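Local atomic coordinates of putative polyphosphate kinase 2 family protein (Arthrobacter aurescens, PDB entry 3RHF), a protein that probably acts as a polyphosphate kinase of the PPK2 family, transferring phosphate between polyphosphate and nucleotides. Residues A[75-80]-A[172-177]; A[55-60]-A[256-261]; A[24-29]-A[230-235]. All coordinates share one frame; numbering follows the deposited sequence.

Contact 1 of 3, residues A[75-80]-A[172-177]; sequences RLLLIL and SRLTEQ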
loop_
_atom_site.group_PDB
_atom_site.type_symbol
_atom_site.label_atom_id
_atom_site.label_comp_id
_atom_site.label_asym_id
_atom_site.label_seq_id
_atom_site.Cartn_x
_atom_site.Cartn_y
_atom_site.Cartn_z
ATOM N N ARG A 75 12.785 12.625 -5.000
ATOM C CA ARG A 75 11.644 11.940 -4.426
ATOM C C ARG A 75 10.405 12.714 -4.826
ATOM O O ARG A 75 10.509 13.737 -5.467
ATOM C CB ARG A 75 11.770 11.920 -2.918
ATOM C CG ARG A 75 11.785 13.310 -2.313
ATOM C CD ARG A 75 12.481 13.310 -0.972
ATOM N NE ARG A 75 13.897 13.535 -1.159
ATOM C CZ ARG A 75 14.810 13.452 -0.215
ATOM N NH1 ARG A 75 16.060 13.699 -0.530
ATOM N NH2 ARG A 75 14.490 13.118 1.027
ATOM N N LEU A 76 9.240 12.233 -4.437
ATOM C CA LEU A 76 8.014 12.825 -4.874
ATOM C C LEU A 76 6.987 12.826 -3.768
ATOM O O LEU A 76 6.955 11.949 -2.941
ATOM C CB LEU A 76 7.501 12.061 -6.115
ATOM C CG LEU A 76 6.439 12.789 -6.971
ATOM C CD1 LEU A 76 6.693 12.698 -8.437
ATOM C CD2 LEU A 76 5.104 12.245 -6.692
ATOM N N LEU A 77 6.131 13.834 -3.769
ATOM C CA LEU A 77 5.105 14.028 -2.737
ATOM C C LEU A 77 3.813 14.484 -3.419
ATOM O O LEU A 77 3.739 15.599 -3.981
ATOM C CB LEU A 77 5.550 15.069 -1.685
ATOM C CG LEU A 77 4.566 15.380 -0.516
ATOM C CD1 LEU A 77 4.182 14.111 0.286
ATOM C CD2 LEU A 77 5.006 16.481 0.452
ATOM N N LEU A 78 2.818 13.585 -3.365
ATOM C CA LEU A 78 1.488 13.833 -3.807
ATOM C C LEU A 78 0.661 14.277 -2.623
ATOM O O LEU A 78 0.551 13.530 -1.628
ATOM C CB LEU A 78 0.910 12.565 -4.381
ATOM C CG LEU A 78 -0.532 12.575 -4.917
ATOM C CD1 LEU A 78 -0.679 13.488 -6.169
ATOM C CD2 LEU A 78 -0.965 11.162 -5.248
ATOM N N ILE A 79 0.095 15.492 -2.729
ATOM C CA ILE A 79 -0.844 16.035 -1.762
ATOM C C ILE A 79 -2.245 16.074 -2.342
ATOM O O ILE A 79 -2.499 16.795 -3.324
ATOM C CB ILE A 79 -0.485 17.522 -1.287
ATOM C CG1 ILE A 79 0.906 17.573 -0.639
ATOM C CG2 ILE A 79 -1.484 17.994 -0.290
ATOM C CD1 ILE A 79 1.440 18.932 -0.294
ATOM N N LEU A 80 -3.153 15.357 -1.680
ATOM C CA LEU A 80 -4.582 15.427 -1.995
ATOM C C LEU A 80 -5.423 16.166 -0.964
ATOM O O LEU A 80 -5.387 15.831 0.207
ATOM C CB LEU A 80 -5.158 14.068 -2.144
ATOM C CG LEU A 80 -4.542 13.363 -3.322
ATOM C CD1 LEU A 80 -4.718 11.853 -3.080
ATOM C CD2 LEU A 80 -5.180 13.825 -4.619
ATOM N N SER A 172 9.048 25.105 -0.294
ATOM C CA SER A 172 10.274 25.545 -0.908
ATOM C C SER A 172 11.494 24.773 -0.336
ATOM O O SER A 172 12.428 24.441 -1.057
ATOM C CB SER A 172 10.410 27.063 -0.735
ATOM O OG SER A 172 11.719 27.455 -1.055
ATOM N N ARG A 173 11.470 24.447 0.945
ATOM C CA ARG A 173 12.570 23.690 1.522
ATOM C C ARG A 173 12.559 22.288 0.933
ATOM O O ARG A 173 13.613 21.749 0.554
ATOM C CB ARG A 173 12.492 23.680 3.048
ATOM C CG ARG A 173 13.235 24.865 3.714
ATOM C CD ARG A 173 12.503 25.524 4.941
ATOM N NE ARG A 173 11.975 24.492 5.820
ATOM C CZ ARG A 173 10.836 24.544 6.487
ATOM N NH1 ARG A 173 10.068 25.605 6.442
ATOM N NH2 ARG A 173 10.476 23.500 7.232
ATOM N N LEU A 174 11.369 21.697 0.843
ATOM C CA LEU A 174 11.267 20.322 0.348
ATOM C C LEU A 174 11.737 20.187 -1.091
ATOM O O LEU A 174 12.417 19.233 -1.448
ATOM C CB LEU A 174 9.850 19.782 0.434
ATOM C CG LEU A 174 9.277 19.481 1.805
ATOM C CD1 LEU A 174 7.917 18.823 1.528
ATOM C CD2 LEU A 174 10.158 18.613 2.722
ATOM N N THR A 175 11.367 21.161 -1.899
ATOM C CA THR A 175 11.733 21.195 -3.309
ATOM C C THR A 175 13.247 21.326 -3.468
ATOM O O THR A 175 13.843 20.650 -4.238
ATOM C CB THR A 175 11.024 22.344 -4.014
ATOM O OG1 THR A 175 9.620 22.130 -3.940
ATOM C CG2 THR A 175 11.422 22.388 -5.459
ATOM N N GLU A 176 13.855 22.165 -2.674
ATOM C CA GLU A 176 15.293 22.310 -2.687
ATOM C C GLU A 176 16.009 21.031 -2.250
ATOM O O GLU A 176 17.011 20.684 -2.788
ATOM C CB GLU A 176 15.616 23.489 -1.768
ATOM C CG GLU A 176 17.037 23.672 -1.388
ATOM C CD GLU A 176 17.236 25.051 -0.717
ATOM O OE1 GLU A 176 18.208 25.761 -1.120
ATOM O OE2 GLU A 176 16.393 25.412 0.174
ATOM N N GLN A 177 15.442 20.316 -1.281
ATOM C CA GLN A 177 15.988 19.044 -0.824
ATOM C C GLN A 177 15.773 17.868 -1.836
ATOM O O GLN A 177 16.111 16.727 -1.556
ATOM C CB GLN A 177 15.382 18.722 0.558
ATOM C CG GLN A 177 15.828 19.670 1.719
ATOM C CD GLN A 177 14.824 19.788 2.897
ATOM O OE1 GLN A 177 13.942 18.957 3.078
ATOM N NE2 GLN A 177 14.973 20.860 3.690
#
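Leu-77 and Leu-174 meet on one face of the central parallel sheet of a P-loop kinase fold, a three-layer alpha/beta/alpha sandwich. Strand 75-82 is the middle strand of that sheet. Segment 172-177 is the C-terminal end of helix 157-176 and the turn that leads into the neighbouring strand 179-187.

The apolar part is a single methyl contact. Leu-77 points its side chain toward the helix end, with CG anti to the backbone N (chi1 180°). Its CD2 comes to 3.9 Å from CD1 of Leu-174, and the two side chains cross obliquely. Both leucines are buried. Phe-138 and Thr-179 also pack on Leu-77, and Val-129 packs on Leu-174.

The polar part lies at the start of the strand. The Arg-75 chain bends at chi3 (89°) and carries its guanidinium to the carbonyl of Gln-177. NH1 of Arg-75 hydrogen-bonds to the Pro-73 carbonyl, and NH2 bonds weakly to that of Pro-130. The strand is tied to the chain just after the helix by backbone hydrogen bonds between Arg-75 and both Gly-178 and Thr-180.

Within the helix end, Gln-177 N still bonds to Arg-173 O at 3.0 Å. The Gln-177 carbonyl is 3.2 Å from Arg-75 NH1, but the angle is too poor for a hydrogen bond and the oxygen sits obliquely to the guanidinium.

Contact 2 of 3, residues A[55-60]-A[256-261]; sequences ARLAEL and AVQQLL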
loop_
_atom_site.group_PDB
_atom_site.type_symbol
_atom_site.label_atom_id
_atom_site.label_comp_id
_atom_site.label_asym_id
_atom_site.label_seq_id
_atom_site.Cartn_x
_atom_site.Cartn_y
_atom_site.Cartn_z
ATOM N N ALA A 55 0.787 0.440 -15.210
ATOM C CA ALA A 55 2.030 -0.167 -15.634
ATOM C C ALA A 55 3.102 0.890 -15.781
ATOM O O ALA A 55 4.235 0.702 -15.318
ATOM C CB ALA A 55 1.859 -0.917 -16.941
ATOM N N ARG A 56 2.771 2.012 -16.400
ATOM C CA ARG A 56 3.744 3.094 -16.501
ATOM C C ARG A 56 4.242 3.615 -15.134
ATOM O O ARG A 56 5.452 3.849 -14.953
ATOM C CB ARG A 56 3.160 4.244 -17.281
ATOM C CG ARG A 56 2.898 3.913 -18.742
ATOM C CD ARG A 56 2.233 5.100 -19.387
ATOM N NE ARG A 56 1.547 4.701 -20.586
ATOM C CZ ARG A 56 0.664 5.437 -21.247
ATOM N NH1 ARG A 56 0.346 6.664 -20.846
ATOM N NH2 ARG A 56 0.112 4.928 -22.338
ATOM N N LEU A 57 3.295 3.824 -14.202
ATOM C CA LEU A 57 3.588 4.310 -12.877
ATOM C C LEU A 57 4.453 3.289 -12.112
ATOM O O LEU A 57 5.426 3.671 -11.502
ATOM C CB LEU A 57 2.288 4.602 -12.136
ATOM C CG LEU A 57 2.343 5.327 -10.784
ATOM C CD1 LEU A 57 2.946 6.688 -10.941
ATOM C CD2 LEU A 57 0.934 5.498 -10.089
ATOM N N ALA A 58 4.114 2.000 -12.195
ATOM C CA ALA A 58 4.918 0.943 -11.563
ATOM C C ALA A 58 6.382 1.006 -12.053
ATOM O O ALA A 58 7.305 0.968 -11.281
ATOM C CB ALA A 58 4.315 -0.433 -11.813
ATOM N N GLU A 59 6.585 1.162 -13.342
ATOM C CA GLU A 59 7.934 1.265 -13.849
ATOM C C GLU A 59 8.594 2.522 -13.326
ATOM O O GLU A 59 9.703 2.475 -12.866
ATOM C CB GLU A 59 7.990 1.205 -15.373
ATOM C CG GLU A 59 9.368 1.528 -15.923
ATOM C CD GLU A 59 9.618 1.116 -17.395
ATOM O OE1 GLU A 59 8.657 0.814 -18.153
ATOM O OE2 GLU A 59 10.815 1.098 -17.807
ATOM N N LEU A 60 7.935 3.657 -13.390
ATOM C CA LEU A 60 8.630 4.886 -13.067
ATOM C C LEU A 60 8.882 5.076 -11.551
ATOM O O LEU A 60 9.833 5.707 -11.157
ATOM C CB LEU A 60 7.883 6.067 -13.621
ATOM C CG LEU A 60 8.049 6.438 -15.082
ATOM C CD1 LEU A 60 6.976 7.416 -15.363
ATOM C CD2 LEU A 60 9.406 7.031 -15.314
ATOM N N ALA A 256 -6.532 11.767 -14.185
ATOM C CA ALA A 256 -5.923 13.108 -14.172
ATOM C C ALA A 256 -4.855 13.115 -13.074
ATOM O O ALA A 256 -3.736 13.597 -13.273
ATOM C CB ALA A 256 -6.985 14.218 -13.979
ATOM N N VAL A 257 -5.197 12.524 -11.934
ATOM C CA VAL A 257 -4.238 12.398 -10.868
ATOM C C VAL A 257 -3.100 11.547 -11.354
ATOM O O VAL A 257 -1.927 11.957 -11.277
ATOM C CB VAL A 257 -4.833 11.896 -9.550
ATOM C CG1 VAL A 257 -3.715 11.660 -8.564
ATOM C CG2 VAL A 257 -5.758 12.953 -8.931
ATOM N N GLN A 258 -3.407 10.395 -11.932
ATOM C CA GLN A 258 -2.295 9.557 -12.392
ATOM C C GLN A 258 -1.401 10.207 -13.427
ATOM O O GLN A 258 -0.174 10.066 -13.349
ATOM C CB GLN A 258 -2.711 8.115 -12.790
ATOM C CG GLN A 258 -2.482 7.232 -11.576
ATOM C CD GLN A 258 -2.839 5.782 -11.725
ATOM O OE1 GLN A 258 -3.564 5.237 -10.885
ATOM N NE2 GLN A 258 -2.280 5.116 -12.748
ATOM N N GLN A 259 -1.971 10.956 -14.359
ATOM C CA GLN A 259 -1.134 11.546 -15.427
ATOM C C GLN A 259 -0.285 12.634 -14.850
ATOM O O GLN A 259 0.835 12.842 -15.281
ATOM C CB GLN A 259 -1.951 12.063 -16.610
ATOM C CG GLN A 259 -1.161 12.239 -17.907
ATOM C CD GLN A 259 -0.621 10.939 -18.459
ATOM O OE1 GLN A 259 -1.344 9.961 -18.657
ATOM N NE2 GLN A 259 0.662 10.917 -18.720
ATOM N N LEU A 260 -0.779 13.289 -13.817
ATOM C CA LEU A 260 0.011 14.326 -13.113
ATOM C C LEU A 260 1.263 13.757 -12.477
ATOM O O LEU A 260 2.355 14.335 -12.594
ATOM C CB LEU A 260 -0.845 15.002 -12.039
ATOM C CG LEU A 260 -1.724 16.170 -12.497
ATOM C CD1 LEU A 260 -2.555 16.609 -11.322
ATOM C CD2 LEU A 260 -0.943 17.380 -13.065
ATOM N N LEU A 261 1.061 12.632 -11.791
ATOM C CA LEU A 261 2.140 11.818 -11.253
ATOM C C LEU A 261 3.141 11.389 -12.279
ATOM O O LEU A 261 4.324 11.546 -12.062
ATOM C CB LEU A 261 1.576 10.562 -10.641
ATOM C CG LEU A 261 1.628 10.406 -9.152
ATOM C CD1 LEU A 261 1.407 11.727 -8.391
ATOM C CD2 LEU A 261 0.566 9.396 -8.779
HETATM O O HOH W 1 1.975 8.727 -19.601
#
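The guanidinium of Arg-56 and the amide of Gln-259 are bridged by a water. Gln-259 OE1 lies at the edge of the guanidinium, near its plane, but 4.3 Å from NH1 of Arg-56. The water makes the link: it accepts from Arg-56 NH1 at 2.9 Å and from Gln-259 NE2 at 2.7 Å. Both groups have further partners. Arg-56 NH2 forms a salt bridge with Glu-11, Gln-259 OE1 accepts from Gln-53 NE2, and Gln-259 NE2 also bonds Asp-263. The Gln-259 side chain leaves its helix pointing away from helix 43-69. It turns back at chi2 (64°), which brings the amide to the water.

The other amide belongs to Gln-258. Leu-57 CD2 lies 4.1 Å from Gln-258 CG and as far from its CD, and the two side chains cross at about a right angle. The polar atoms of this buried amide are both used: OE1 hydrogen-bonds to His-94 ND1 and NE2 to Asp-54 OD1. These two bonds should fix the rotation of the amide.

Leu-57 is the central apolar side chain. Its CG is anti to the backbone N (chi1 -171°), and its methyls fork over the facing helix. CD1 is 4.1 Å from CB of Leu-261, while CD2 meets Leu-261 CD2 as well as Gln-258. Val-95 of helix 88-98 packs on both leucines.

The segment axes come within 10.5 Å and cross at 32°, running roughly the same way. This is helix-helix packing in an outer layer of the alpha/beta/alpha sandwich of the P-loop kinase fold.

Contact 3 of 3, residues A[24-29]-A[230-235]; sequences SGFSLA and VAFEKT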
loop_
_atom_site.group_PDB
_atom_site.type_symbol
_atom_site.label_atom_id
_atom_site.label_comp_id
_atom_site.label_asym_id
_atom_site.label_seq_id
_atom_site.Cartn_x
_atom_site.Cartn_y
_atom_site.Cartn_z
ATOM N N SER A 24 -2.105 32.661 -12.556
ATOM C CA SER A 24 -2.498 34.017 -12.161
ATOM C C SER A 24 -3.966 34.302 -12.551
ATOM O O SER A 24 -4.701 34.960 -11.796
ATOM C CB SER A 24 -1.555 35.044 -12.785
ATOM O OG SER A 24 -1.529 34.879 -14.193
ATOM N N GLY A 25 -4.396 33.774 -13.706
ATOM C CA GLY A 25 -5.791 33.925 -14.156
ATOM C C GLY A 25 -6.878 33.289 -13.272
ATOM O O GLY A 25 -8.029 33.707 -13.332
ATOM N N PHE A 26 -6.506 32.304 -12.434
ATOM C CA PHE A 26 -7.447 31.299 -11.901
ATOM C C PHE A 26 -8.583 31.832 -11.073
ATOM O O PHE A 26 -8.363 32.671 -10.183
ATOM C CB PHE A 26 -6.728 30.249 -11.018
ATOM C CG PHE A 26 -7.590 29.025 -10.684
ATOM C CD1 PHE A 26 -8.192 28.887 -9.433
ATOM C CD2 PHE A 26 -7.815 28.032 -11.633
ATOM C CE1 PHE A 26 -8.995 27.769 -9.137
ATOM C CE2 PHE A 26 -8.594 26.910 -11.342
ATOM C CZ PHE A 26 -9.178 26.773 -10.093
ATOM N N SER A 27 -9.768 31.271 -11.336
ATOM C CA SER A 27 -10.869 31.328 -10.394
ATOM C C SER A 27 -11.605 29.979 -10.263
ATOM O O SER A 27 -11.904 29.313 -11.257
ATOM C CB SER A 27 -11.844 32.452 -10.786
ATOM O OG SER A 27 -12.794 32.016 -11.736
ATOM N N LEU A 28 -11.915 29.604 -9.028
ATOM C CA LEU A 28 -12.504 28.299 -8.749
ATOM C C LEU A 28 -13.981 28.176 -9.202
ATOM O O LEU A 28 -14.514 27.055 -9.346
ATOM C CB LEU A 28 -12.329 27.956 -7.266
ATOM C CG LEU A 28 -12.865 26.604 -6.754
ATOM C CD1 LEU A 28 -12.146 25.425 -7.412
ATOM C CD2 LEU A 28 -12.802 26.508 -5.217
ATOM N N ALA A 29 -14.626 29.312 -9.467
ATOM C CA ALA A 29 -15.999 29.295 -9.993
ATOM C C ALA A 29 -16.022 29.020 -11.497
ATOM O O ALA A 29 -16.984 28.460 -11.995
ATOM C CB ALA A 29 -16.736 30.605 -9.672
ATOM N N VAL A 230 -8.858 31.025 -1.630
ATOM C CA VAL A 230 -7.866 31.920 -1.036
ATOM C C VAL A 230 -6.535 31.198 -0.879
ATOM O O VAL A 230 -5.497 31.691 -1.359
ATOM C CB VAL A 230 -8.331 32.516 0.290
ATOM C CG1 VAL A 230 -7.168 33.298 0.980
ATOM C CG2 VAL A 230 -9.540 33.416 0.030
ATOM N N ALA A 231 -6.582 30.030 -0.250
ATOM C CA ALA A 231 -5.434 29.101 -0.187
ATOM C C ALA A 231 -4.701 28.976 -1.515
ATOM O O ALA A 231 -3.472 28.993 -1.527
ATOM C CB ALA A 231 -5.883 27.697 0.293
ATOM N N PHE A 232 -5.438 28.856 -2.623
ATOM C CA PHE A 232 -4.783 28.766 -3.942
ATOM C C PHE A 232 -4.161 30.089 -4.373
ATOM O O PHE A 232 -3.101 30.079 -4.981
ATOM C CB PHE A 232 -5.696 28.308 -5.102
ATOM C CG PHE A 232 -6.428 27.001 -4.879
ATOM C CD1 PHE A 232 -5.867 25.968 -4.188
ATOM C CD2 PHE A 232 -7.694 26.833 -5.398
ATOM C CE1 PHE A 232 -6.563 24.801 -3.996
ATOM C CE2 PHE A 232 -8.385 25.690 -5.209
ATOM C CZ PHE A 232 -7.811 24.667 -4.482
ATOM N N GLU A 233 -4.794 31.222 -4.095
ATOM C CA GLU A 233 -4.170 32.507 -4.437
ATOM C C GLU A 233 -2.900 32.658 -3.639
ATOM O O GLU A 233 -1.977 33.284 -4.083
ATOM C CB GLU A 233 -5.089 33.716 -4.129
ATOM C CG GLU A 233 -6.287 33.894 -5.128
ATOM C CD GLU A 233 -7.330 34.967 -4.680
ATOM O OE1 GLU A 233 -6.891 35.874 -3.908
ATOM O OE2 GLU A 233 -8.543 34.889 -5.096
ATOM N N LYS A 234 -2.874 32.112 -2.433
ATOM C CA LYS A 234 -1.752 32.338 -1.525
ATOM C C LYS A 234 -0.601 31.357 -1.748
ATOM O O LYS A 234 0.540 31.755 -1.564
ATOM C CB LYS A 234 -2.224 32.267 -0.065
ATOM C CG LYS A 234 -3.327 33.315 0.315
ATOM C CD LYS A 234 -2.732 34.636 0.848
ATOM C CE LYS A 234 -3.729 35.795 0.869
ATOM N NZ LYS A 234 -3.002 37.059 0.545
ATOM N N THR A 235 -0.898 30.107 -2.162
ATOM C CA THR A 235 0.065 28.990 -2.087
ATOM C C THR A 235 0.322 28.200 -3.373
ATOM O O THR A 235 1.098 27.225 -3.351
ATOM C CB THR A 235 -0.330 27.974 -0.990
ATOM O OG1 THR A 235 -1.572 27.321 -1.325
ATOM C CG2 THR A 235 -0.459 28.663 0.348
#
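Segment 24-29 is an irregular, partly extended piece of the N-terminal region, and it runs past the last turns of helix 221-235 without a backbone hydrogen bond to it. Three apolar side chains make the contact.

Phe-232 is buried and points toward the loop. Its CG lies anti to the carbonyl carbon (chi1 -54°), which sends the ring out to Phe-26 and Leu-28. Phe-26 reaches it from the loop with CG anti to the backbone N (chi1 -168°). The nearest atoms are Phe-26 CE1 and Phe-232 CD2, 4.1 Å apart. Each ring is met obliquely, through one carbon of each. Leu-28 adds a methyl beside the same Phe-232 ring: its CD1 lies at the Phe-232 edge, near the ring plane, 4.4 Å from CE2 of Phe-232.

Val-244 of strand 242-246 packs on all three side chains. Met-185 and Val-22 also touch Phe-232, and the Trp-242 ring meets it with the planes at about 55°. Trp-242 has a second link to this helix, because its NE1 is hydrogen-bonded to Thr-235 OG1 at the helix end.

The contact joins the N-terminal loop to helix 221-235 beside strand 242-246, an outermost strand of the chain's sheet. It is a small hydrophobic cluster at the edge of the alpha/beta/alpha sandwich of this P-loop kinase fold.

In the fold
Contacts 1 and 2 share the hydrophobic core around strand 75-82, with centres about 17 Å apart. They touch directly: Leu-78 CD1 lies 3.5 Å from Leu-261 CD1, and Leu-76 also packs on Leu-261. Leu-77 points to the opposite side of the strand, toward helix 157-176, so contact 1 joins the sheet to the helical layer on one face, and contact 2 lies within the helical layer on the other. Contact 3 lies apart near strand 242-246. Its centre is about 20 Å from that of contact 1 and 26 Å from that of contact 2, and neither touches it. In sequence, contact 1 lies inside the loops closed by contacts 2 and 3, whereas contacts 2 and 3 alternate.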